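Local coordinates for protein hydrolase, alpha/beta hydrolase FOLD family (Staphylococcus aureus, PDB 2XMZ) that probably catalyses the formation of 2-succinyl-6-hydroxy-2,4-cyclohexadiene-1-carboxylate, a lyase step in bacterial menaquinone biosynthesis, at residues Gly24-Tyr32 against Gln174-Met184; Leu157-Ile168 against Thr243-Asp251. All coordinates share one frame; numbering follows the deposited sequence.

Contact 1 of 2, residues Gly24-Tyr32 against Gln174-Met184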
loop_
_atom_site.group_PDB
_atom_site.type_symbol
_atom_site.label_atom_id
_atom_site.label_comp_id
_atom_site.label_asym_id
_atom_site.label_seq_id
_atom_site.Cartn_x
_atom_site.Cartn_y
_atom_site.Cartn_z
ATOM N N GLY A 24 -1.155 0.418 -4.079
ATOM C CA GLY A 24 -2.190 -0.598 -3.916
ATOM C C GLY A 24 -2.377 -1.447 -5.179
ATOM O O GLY A 24 -1.713 -1.219 -6.201
ATOM N N PHE A 25 -3.279 -2.411 -5.087
ATOM C CA PHE A 25 -3.612 -3.324 -6.164
ATOM C C PHE A 25 -4.126 -2.586 -7.398
ATOM O O PHE A 25 -4.849 -1.580 -7.277
ATOM C CB PHE A 25 -4.647 -4.342 -5.682
ATOM C CG PHE A 25 -5.039 -5.331 -6.744
ATOM C CD1 PHE A 25 -4.112 -6.267 -7.202
ATOM C CD2 PHE A 25 -6.315 -5.324 -7.285
ATOM C CE1 PHE A 25 -4.445 -7.179 -8.177
ATOM C CE2 PHE A 25 -6.677 -6.244 -8.275
ATOM C CZ PHE A 25 -5.738 -7.179 -8.727
ATOM N N LEU A 26 -3.762 -3.072 -8.578
ATOM C CA LEU A 26 -4.264 -2.524 -9.847
ATOM C C LEU A 26 -3.811 -1.084 -10.048
ATOM O O LEU A 26 -4.533 -0.250 -10.609
ATOM C CB LEU A 26 -5.798 -2.573 -9.912
ATOM C CG LEU A 26 -6.639 -3.512 -10.783
ATOM C CD1 LEU A 26 -8.050 -2.925 -10.927
ATOM C CD2 LEU A 26 -6.066 -3.801 -12.151
ATOM N N SER A 27 -2.614 -0.784 -9.580
ATOM C CA SER A 27 -2.117 0.576 -9.590
ATOM C C SER A 27 -0.627 0.432 -9.539
ATOM O O SER A 27 -0.115 -0.676 -9.671
ATOM C CB SER A 27 -2.639 1.335 -8.361
ATOM O OG SER A 27 -2.064 2.631 -8.254
ATOM N N ASP A 28 0.086 1.544 -9.397
ATOM C CA ASP A 28 1.515 1.473 -9.236
ATOM C C ASP A 28 1.977 2.777 -8.607
ATOM O O ASP A 28 1.158 3.600 -8.144
ATOM C CB ASP A 28 2.243 1.152 -10.575
ATOM C CG ASP A 28 1.874 2.090 -11.702
ATOM O OD1 ASP A 28 1.426 1.608 -12.771
ATOM O OD2 ASP A 28 2.041 3.313 -11.563
ATOM N N SER A 29 3.286 2.978 -8.645
ATOM C CA SER A 29 3.907 4.133 -8.010
ATOM C C SER A 29 3.424 5.475 -8.540
ATOM O O SER A 29 3.564 6.488 -7.853
ATOM C CB SER A 29 5.407 4.040 -8.152
ATOM O OG SER A 29 5.872 2.976 -7.327
ATOM N N ARG A 30 2.873 5.491 -9.756
ATOM C CA ARG A 30 2.358 6.729 -10.304
ATOM C C ARG A 30 1.273 7.369 -9.434
ATOM O O ARG A 30 1.058 8.566 -9.551
ATOM C CB ARG A 30 1.809 6.548 -11.721
ATOM C CG ARG A 30 2.870 6.443 -12.805
ATOM C CD ARG A 30 2.205 6.052 -14.108
ATOM N NE ARG A 30 1.525 4.765 -13.994
ATOM C CZ ARG A 30 0.729 4.246 -14.920
ATOM N NH1 ARG A 30 0.484 4.916 -16.040
ATOM N NH2 ARG A 30 0.160 3.064 -14.701
ATOM N N THR A 31 0.576 6.579 -8.616
ATOM C CA THR A 31 -0.429 7.094 -7.681
ATOM C C THR A 31 0.143 8.147 -6.715
ATOM O O THR A 31 -0.609 8.967 -6.179
ATOM C CB THR A 31 -1.126 5.954 -6.878
ATOM O OG1 THR A 31 -2.246 6.481 -6.163
ATOM C CG2 THR A 31 -0.162 5.290 -5.878
ATOM N N TYR A 32 1.464 8.133 -6.504
ATOM C CA TYR A 32 2.098 9.091 -5.568
ATOM C C TYR A 32 2.697 10.297 -6.272
ATOM O O TYR A 32 3.280 11.184 -5.635
ATOM C CB TYR A 32 3.139 8.374 -4.724
ATOM C CG TYR A 32 2.516 7.264 -3.920
ATOM C CD1 TYR A 32 1.493 7.535 -3.013
ATOM C CD2 TYR A 32 2.914 5.951 -4.093
ATOM C CE1 TYR A 32 0.886 6.527 -2.296
ATOM C CE2 TYR A 32 2.320 4.922 -3.378
ATOM C CZ TYR A 32 1.313 5.215 -2.479
ATOM O OH TYR A 32 0.724 4.209 -1.763
ATOM N N GLN A 174 -6.949 5.010 -15.983
ATOM C CA GLN A 174 -5.808 4.791 -16.855
ATOM C C GLN A 174 -4.750 3.933 -16.178
ATOM O O GLN A 174 -4.191 3.024 -16.811
ATOM C CB GLN A 174 -5.228 6.145 -17.324
ATOM C CG GLN A 174 -3.874 6.080 -18.028
ATOM C CD GLN A 174 -2.703 5.915 -17.072
ATOM O OE1 GLN A 174 -1.760 5.169 -17.353
ATOM N NE2 GLN A 174 -2.766 6.597 -15.925
ATOM N N GLN A 175 -4.478 4.226 -14.902
ATOM C CA GLN A 175 -3.498 3.494 -14.117
ATOM C C GLN A 175 -3.900 2.025 -13.989
ATOM O O GLN A 175 -3.049 1.131 -14.078
ATOM C CB GLN A 175 -3.322 4.126 -12.740
ATOM C CG GLN A 175 -2.323 5.303 -12.682
ATOM C CD GLN A 175 -2.472 6.172 -11.434
ATOM O OE1 GLN A 175 -3.106 5.774 -10.448
ATOM N NE2 GLN A 175 -1.882 7.365 -11.473
ATOM N N ARG A 176 -5.194 1.783 -13.797
ATOM C CA ARG A 176 -5.726 0.420 -13.724
ATOM C C ARG A 176 -5.647 -0.305 -15.097
ATOM O O ARG A 176 -5.205 -1.460 -15.186
ATOM C CB ARG A 176 -7.176 0.449 -13.207
ATOM C CG ARG A 176 -7.331 1.034 -11.767
ATOM C CD ARG A 176 -8.796 1.040 -11.360
ATOM N NE ARG A 176 -9.002 1.302 -9.934
ATOM C CZ ARG A 176 -10.129 1.780 -9.412
ATOM N NH1 ARG A 176 -11.172 2.067 -10.191
ATOM N NH2 ARG A 176 -10.214 1.967 -8.100
ATOM N N LEU A 177 -6.066 0.390 -16.159
ATOM C CA LEU A 177 -6.118 -0.178 -17.519
ATOM C C LEU A 177 -4.736 -0.511 -18.059
ATOM O O LEU A 177 -4.580 -1.364 -18.949
ATOM C CB LEU A 177 -6.846 0.773 -18.478
ATOM C CG LEU A 177 -8.358 0.988 -18.244
ATOM C CD1 LEU A 177 -8.941 2.012 -19.231
ATOM C CD2 LEU A 177 -9.116 -0.317 -18.321
ATOM N N SER A 178 -3.719 0.162 -17.527
ATOM C CA SER A 178 -2.365 -0.069 -18.005
ATOM C C SER A 178 -1.731 -1.275 -17.321
ATOM O O SER A 178 -0.672 -1.730 -17.735
ATOM C CB SER A 178 -1.499 1.153 -17.780
ATOM O OG SER A 178 -1.236 1.266 -16.402
ATOM N N GLN A 179 -2.377 -1.809 -16.288
ATOM C CA GLN A 179 -1.831 -2.990 -15.627
ATOM C C GLN A 179 -2.016 -4.199 -16.518
ATOM O O GLN A 179 -2.966 -4.269 -17.281
ATOM C CB GLN A 179 -2.483 -3.223 -14.254
ATOM C CG GLN A 179 -2.323 -2.063 -13.269
ATOM C CD GLN A 179 -0.879 -1.567 -13.155
ATOM O OE1 GLN A 179 0.056 -2.369 -13.058
ATOM N NE2 GLN A 179 -0.698 -0.238 -13.153
ATOM N N SER A 180 -1.075 -5.128 -16.458
ATOM C CA SER A 180 -1.183 -6.376 -17.209
ATOM C C SER A 180 -2.151 -7.326 -16.487
ATOM O O SER A 180 -1.913 -7.671 -15.313
ATOM C CB SER A 180 0.198 -6.999 -17.300
ATOM O OG SER A 180 0.126 -8.232 -17.967
ATOM N N PRO A 181 -3.242 -7.742 -17.161
ATOM C CA PRO A 181 -4.218 -8.612 -16.467
ATOM C C PRO A 181 -3.657 -9.953 -15.981
ATOM O O PRO A 181 -4.011 -10.399 -14.881
ATOM C CB PRO A 181 -5.327 -8.835 -17.509
ATOM C CG PRO A 181 -4.723 -8.448 -18.837
ATOM C CD PRO A 181 -3.697 -7.373 -18.518
ATOM N N HIS A 182 -2.774 -10.570 -16.764
ATOM C CA HIS A 182 -2.117 -11.808 -16.332
ATOM C C HIS A 182 -1.269 -11.594 -15.065
ATOM O O HIS A 182 -1.262 -12.444 -14.147
ATOM C CB HIS A 182 -1.346 -12.485 -17.497
ATOM C CG HIS A 182 -0.004 -11.874 -17.779
ATOM N ND1 HIS A 182 0.161 -10.770 -18.589
ATOM C CD2 HIS A 182 1.237 -12.213 -17.352
ATOM C CE1 HIS A 182 1.448 -10.453 -18.649
ATOM N NE2 HIS A 182 2.122 -11.315 -17.909
ATOM N N LYS A 183 -0.589 -10.444 -14.983
ATOM C CA LYS A 183 0.154 -10.105 -13.786
ATOM C C LYS A 183 -0.755 -9.781 -12.612
ATOM O O LYS A 183 -0.443 -10.161 -11.493
ATOM C CB LYS A 183 1.152 -8.958 -14.023
ATOM C CG LYS A 183 2.241 -9.349 -14.981
ATOM C CD LYS A 183 3.329 -8.290 -15.113
ATOM C CE LYS A 183 4.399 -8.764 -16.107
ATOM N NZ LYS A 183 5.563 -7.845 -16.102
ATOM N N MET A 184 -1.873 -9.086 -12.865
ATOM C CA MET A 184 -2.832 -8.807 -11.807
ATOM C C MET A 184 -3.362 -10.119 -11.236
ATOM O O MET A 184 -3.493 -10.256 -10.032
ATOM C CB MET A 184 -3.969 -7.902 -12.320
ATOM C CG MET A 184 -3.480 -6.507 -12.765
ATOM S SD MET A 184 -2.744 -5.591 -11.348
ATOM C CE MET A 184 -0.994 -5.929 -11.576
HETATM O O HOH W 1 -6.290 1.457 -8.619
HETATM O O HOH W 2 -4.648 3.995 -9.074
HETATM O O HOH W 3 -4.060 7.148 -8.057
#
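Leu26 and Met184 form the dense end of this interface, where the sulfur SD of Met184 sits 3.7 Å from CA of Leu26 and the methyl CD2 of Leu26 lies 3.8 Å from CG of Met184. The bend at chi2 (-62°) of Met184 brings the sulfur to the loop, where it also makes an oblique Met-aromatic contact with the ring of Phe25. The other methyl of Leu26, CD1, lies against the aliphatic chain of Arg176. In this alpha/beta hydrolase the loop after strand 17-22 meets the helical lid where helix 166-177 is followed by helix 181-191; Trp152 and Ile145 of helix 145-152 also cover this apolar part. The more open side is polar. Asp28 OD2 accepts from the backbone N of Arg30 in an Asx turn, while Arg30 grips the carboxylate side-on through NE and NH2. Held this way, the guanidinium reaches the lid: NH2 donates in its own plane to Ser178 OG (2.8 Å), NH1 weakly to Gln174 OE1, and CG of Gln175 covers one face. Gln179 NE2 donates to Asp28 OD1 at 2.8 Å, arriving from above the carboxylate plane, and also to Gln175 O. Toward Ser27 and Thr31 the amide oxygen OE1 of Gln175 accepts from two waters, one bound to Ser27 OG at 3.0 Å, the other to Thr31 OG1, which is also probably hydrogen-bonded to His248 NE2.

Contact 2 of 2, residues Leu157-Ile168 against Thr243-Asp251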
loop_
_atom_site.group_PDB
_atom_site.type_symbol
_atom_site.label_atom_id
_atom_site.label_comp_id
_atom_site.label_asym_id
_atom_site.label_seq_id
_atom_site.Cartn_x
_atom_site.Cartn_y
_atom_site.Cartn_z
ATOM N N LEU A 157 -16.546 -0.476 -2.141
ATOM C CA LEU A 157 -15.317 0.047 -1.580
ATOM C C LEU A 157 -14.922 1.373 -2.229
ATOM O O LEU A 157 -14.370 2.249 -1.562
ATOM C CB LEU A 157 -14.185 -0.970 -1.758
ATOM C CG LEU A 157 -12.852 -0.709 -1.051
ATOM C CD1 LEU A 157 -13.074 -0.496 0.441
ATOM C CD2 LEU A 157 -11.900 -1.874 -1.315
ATOM N N PHE A 158 -15.222 1.515 -3.523
ATOM C CA PHE A 158 -14.798 2.677 -4.286
ATOM C C PHE A 158 -15.891 3.689 -4.600
ATOM O O PHE A 158 -15.669 4.609 -5.382
ATOM C CB PHE A 158 -14.123 2.228 -5.573
ATOM C CG PHE A 158 -12.948 1.345 -5.344
ATOM C CD1 PHE A 158 -11.836 1.821 -4.661
ATOM C CD2 PHE A 158 -12.953 0.027 -5.814
ATOM C CE1 PHE A 158 -10.719 0.991 -4.444
ATOM C CE2 PHE A 158 -11.869 -0.810 -5.599
ATOM C CZ PHE A 158 -10.741 -0.321 -4.909
ATOM N N GLN A 159 -17.061 3.537 -3.978
ATOM C CA GLN A 159 -18.202 4.399 -4.283
ATOM C C GLN A 159 -17.863 5.893 -4.165
ATOM O O GLN A 159 -18.294 6.703 -4.988
ATOM C CB GLN A 159 -19.398 4.030 -3.393
ATOM C CG GLN A 159 -20.669 4.740 -3.741
ATOM C CD GLN A 159 -21.853 4.261 -2.927
ATOM O OE1 GLN A 159 -23.002 4.629 -3.209
ATOM N NE2 GLN A 159 -21.589 3.432 -1.915
ATOM N N SER A 160 -17.063 6.245 -3.159
ATOM C CA SER A 160 -16.683 7.635 -2.918
ATOM C C SER A 160 -15.903 8.240 -4.096
ATOM O O SER A 160 -15.909 9.453 -4.278
ATOM C CB SER A 160 -15.854 7.758 -1.642
ATOM O OG SER A 160 -14.576 7.178 -1.851
ATOM N N GLN A 161 -15.265 7.400 -4.903
ATOM C CA GLN A 161 -14.531 7.904 -6.076
ATOM C C GLN A 161 -15.432 8.480 -7.165
ATOM O O GLN A 161 -14.995 9.329 -7.944
ATOM C CB GLN A 161 -13.623 6.827 -6.671
ATOM C CG GLN A 161 -12.489 6.422 -5.735
ATOM C CD GLN A 161 -11.482 5.503 -6.378
ATOM O OE1 GLN A 161 -11.586 5.166 -7.573
ATOM N NE2 GLN A 161 -10.475 5.097 -5.596
ATOM N N LEU A 162 -16.686 8.023 -7.217
ATOM C CA LEU A 162 -17.634 8.464 -8.248
ATOM C C LEU A 162 -17.916 9.961 -8.120
ATOM O O LEU A 162 -18.469 10.594 -9.029
ATOM C CB LEU A 162 -18.941 7.667 -8.166
ATOM C CG LEU A 162 -18.838 6.149 -8.323
ATOM C CD1 LEU A 162 -20.070 5.485 -7.710
ATOM C CD2 LEU A 162 -18.652 5.729 -9.792
ATOM N N GLU A 163 -17.495 10.508 -6.986
ATOM C CA GLU A 163 -17.648 11.915 -6.676
ATOM C C GLU A 163 -16.401 12.757 -7.001
ATOM O O GLU A 163 -16.435 13.984 -6.893
ATOM C CB GLU A 163 -18.028 12.071 -5.195
ATOM C CG GLU A 163 -19.494 11.744 -4.896
ATOM C CD GLU A 163 -20.432 12.812 -5.412
ATOM O OE1 GLU A 163 -20.714 12.845 -6.637
ATOM O OE2 GLU A 163 -20.893 13.627 -4.584
ATOM N N LEU A 164 -15.313 12.104 -7.395
ATOM C CA LEU A 164 -14.056 12.802 -7.682
ATOM C C LEU A 164 -14.124 13.610 -8.971
ATOM O O LEU A 164 -14.995 13.357 -9.806
ATOM C CB LEU A 164 -12.884 11.811 -7.726
ATOM C CG LEU A 164 -12.507 11.274 -6.343
ATOM C CD1 LEU A 164 -11.513 10.137 -6.436
ATOM C CD2 LEU A 164 -12.020 12.386 -5.392
ATOM N N PRO A 165 -13.218 14.603 -9.130
ATOM C CA PRO A 165 -13.210 15.352 -10.373
ATOM C C PRO A 165 -12.873 14.396 -11.512
ATOM O O PRO A 165 -12.096 13.459 -11.322
ATOM C CB PRO A 165 -12.079 16.372 -10.174
ATOM C CG PRO A 165 -11.892 16.461 -8.699
ATOM C CD PRO A 165 -12.148 15.058 -8.223
ATOM N N VAL A 166 -13.468 14.636 -12.678
ATOM C CA VAL A 166 -13.334 13.724 -13.819
ATOM C C VAL A 166 -11.871 13.405 -14.201
ATOM O O VAL A 166 -11.571 12.272 -14.590
ATOM C CB VAL A 166 -14.219 14.179 -15.017
ATOM C CG1 VAL A 166 -13.797 15.557 -15.551
ATOM C CG2 VAL A 166 -14.224 13.133 -16.114
ATOM N N GLU A 167 -10.967 14.376 -14.030
ATOM C CA GLU A 167 -9.536 14.177 -14.310
ATOM C C GLU A 167 -8.973 13.083 -13.429
ATOM O O GLU A 167 -8.190 12.249 -13.882
ATOM C CB GLU A 167 -8.686 15.421 -14.015
ATOM C CG GLU A 167 -9.327 16.731 -14.221
ATOM C CD GLU A 167 -10.146 17.184 -13.058
ATOM O OE1 GLU A 167 -9.560 17.627 -12.042
ATOM O OE2 GLU A 167 -11.384 17.117 -13.185
ATOM N N ILE A 168 -9.331 13.145 -12.148
ATOM C CA ILE A 168 -8.840 12.196 -11.170
ATOM C C ILE A 168 -9.380 10.810 -11.506
ATOM O O ILE A 168 -8.625 9.838 -11.518
ATOM C CB ILE A 168 -9.139 12.650 -9.700
ATOM C CG1 ILE A 168 -8.054 13.619 -9.196
ATOM C CG2 ILE A 168 -9.135 11.480 -8.755
ATOM C CD1 ILE A 168 -8.246 15.068 -9.554
ATOM N N THR A 243 -13.601 11.227 3.154
ATOM C CA THR A 243 -12.883 10.427 2.161
ATOM C C THR A 243 -13.199 8.949 2.302
ATOM O O THR A 243 -13.547 8.489 3.378
ATOM C CB THR A 243 -11.327 10.588 2.230
ATOM O OG1 THR A 243 -10.869 10.301 3.555
ATOM C CG2 THR A 243 -10.903 11.990 1.829
ATOM N N GLY A 244 -13.044 8.216 1.202
ATOM C CA GLY A 244 -13.151 6.766 1.221
ATOM C C GLY A 244 -11.806 6.082 1.331
ATOM O O GLY A 244 -10.916 6.510 2.090
ATOM N N HIS A 245 -11.651 5.021 0.563
ATOM C CA HIS A 245 -10.516 4.126 0.718
ATOM C C HIS A 245 -9.189 4.781 0.310
ATOM O O HIS A 245 -8.201 4.718 1.053
ATOM C CB HIS A 245 -10.756 2.865 -0.104
ATOM C CG HIS A 245 -9.873 1.726 0.276
ATOM N ND1 HIS A 245 -9.975 1.079 1.490
ATOM C CD2 HIS A 245 -8.896 1.088 -0.412
ATOM C CE1 HIS A 245 -9.080 0.106 1.541
ATOM N NE2 HIS A 245 -8.427 0.076 0.393
ATOM N N THR A 246 -9.175 5.408 -0.864
ATOM C CA THR A 246 -7.932 5.993 -1.403
ATOM C C THR A 246 -7.835 7.463 -0.985
ATOM O O THR A 246 -7.999 8.381 -1.803
ATOM C CB THR A 246 -7.837 5.857 -2.924
ATOM O OG1 THR A 246 -8.361 4.590 -3.338
ATOM C CG2 THR A 246 -6.392 5.982 -3.393
ATOM N N ILE A 247 -7.549 7.658 0.293
ATOM C CA ILE A 247 -7.430 8.984 0.886
ATOM C C ILE A 247 -6.412 9.853 0.141
ATOM O O ILE A 247 -6.697 11.012 -0.156
ATOM C CB ILE A 247 -6.974 8.930 2.350
ATOM C CG1 ILE A 247 -7.777 7.911 3.168
ATOM C CG2 ILE A 247 -7.069 10.341 2.979
ATOM C CD1 ILE A 247 -7.101 7.556 4.503
ATOM N N HIS A 248 -5.246 9.295 -0.185
ATOM C CA HIS A 248 -4.170 10.100 -0.811
ATOM C C HIS A 248 -4.578 10.699 -2.149
ATOM O O HIS A 248 -3.916 11.602 -2.678
ATOM C CB HIS A 248 -2.829 9.329 -0.881
ATOM C CG HIS A 248 -2.803 8.169 -1.830
ATOM N ND1 HIS A 248 -2.918 6.864 -1.413
ATOM C CD2 HIS A 248 -2.600 8.118 -3.169
ATOM C CE1 HIS A 248 -2.845 6.058 -2.459
ATOM N NE2 HIS A 248 -2.631 6.796 -3.536
ATOM N N VAL A 249 -5.675 10.200 -2.704
ATOM C CA VAL A 249 -6.210 10.757 -3.955
ATOM C C VAL A 249 -7.414 11.688 -3.729
ATOM O O VAL A 249 -7.624 12.629 -4.493
ATOM C CB VAL A 249 -6.597 9.624 -4.925
ATOM C CG1 VAL A 249 -7.408 10.151 -6.070
ATOM C CG2 VAL A 249 -5.353 8.967 -5.472
ATOM N N GLU A 250 -8.211 11.406 -2.698
ATOM C CA GLU A 250 -9.483 12.103 -2.508
ATOM C C GLU A 250 -9.284 13.405 -1.746
ATOM O O GLU A 250 -9.973 14.394 -2.014
ATOM C CB GLU A 250 -10.504 11.209 -1.790
ATOM C CG GLU A 250 -10.850 9.949 -2.563
ATOM C CD GLU A 250 -12.121 9.270 -2.072
ATOM O OE1 GLU A 250 -12.730 9.739 -1.081
ATOM O OE2 GLU A 250 -12.500 8.245 -2.688
ATOM N N ASP A 251 -8.345 13.388 -0.792
ATOM C CA ASP A 251 -7.885 14.594 -0.114
ATOM C C ASP A 251 -6.363 14.561 0.024
ATOM O O ASP A 251 -5.829 14.260 1.113
ATOM C CB ASP A 251 -8.525 14.722 1.259
ATOM C CG ASP A 251 -8.435 16.138 1.807
ATOM O OD1 ASP A 251 -7.622 16.940 1.277
ATOM O OD2 ASP A 251 -9.189 16.447 2.761
HETATM O O HOH W 4 -13.415 4.687 -1.767
HETATM O O HOH W 5 -11.299 6.045 -2.667
HETATM O O HOH W 6 -7.863 3.969 -6.029
#
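Leu157 lies over one face of the His245 ring, its methyl CD2 4.3 Å from the ring centroid in a CH-pi contact nearly along the normal. His245 occupies the histidine position of a probable Ser-His-Asp triad of the alpha/beta hydrolase fold: ND1 is bonded to Asp218 and NE2 to Ser91, on what appears to be the nucleophile elbow. With CG anti to the backbone N (chi1 -163°), the ring is placed with one face against Leu157. The remaining apolar packing lies at the other end of the interface. There both methyls of Leu164 rest on CG of Glu250, and Ile168 CG2 presses on Val249 CG1 at 3.5 Å, tighter than usual for two carbons.

Direct polar bonds centre on Glu250. Its extended chain brings OE2 to Ser160 OG, which donates across a very short 2.5 Å, while OE1 accepts from Gly244 N at 2.8 Å, met from above the carboxylate plane. One carboxylate thus ties the lid to the backbone just before the histidine.

Three waters add bridges across the interface. One molecule donates to Leu157 O and Ser160 OG and accepts from His245 N; another accepts from Thr246 N and Gln161 NE2 and donates to Glu250 OE2. A third accepts from Gln161 NE2 and lies 2.8 Å from Thr246 OG1, to which it is hydrogen-bonded; Thr246 OG1 is also hydrogen-bonded to Tyr90 OH.

Helix 166-177 serves both contacts: its start, with Ile168, belongs to contact 2 and its end, from Gln174 onward, to contact 1, and the two contact centres lie 16 Å apart. The contacts are also joined directly. Thr31 OG1 and His248 NE2 are 2.7 Å apart, a probable hydrogen bond between the loop 24-32 and the helix following the histidine, while Arg176 makes a cation-pi contact with Phe158. Contact 2 holds His245 of the probable triad. Contact 1 approaches it more distantly, the side chain of Phe25 lying near the triad residues without touching them. Together they join the lid to the loop 24-32 and to the histidine loop with the helix 247-250 that follows it.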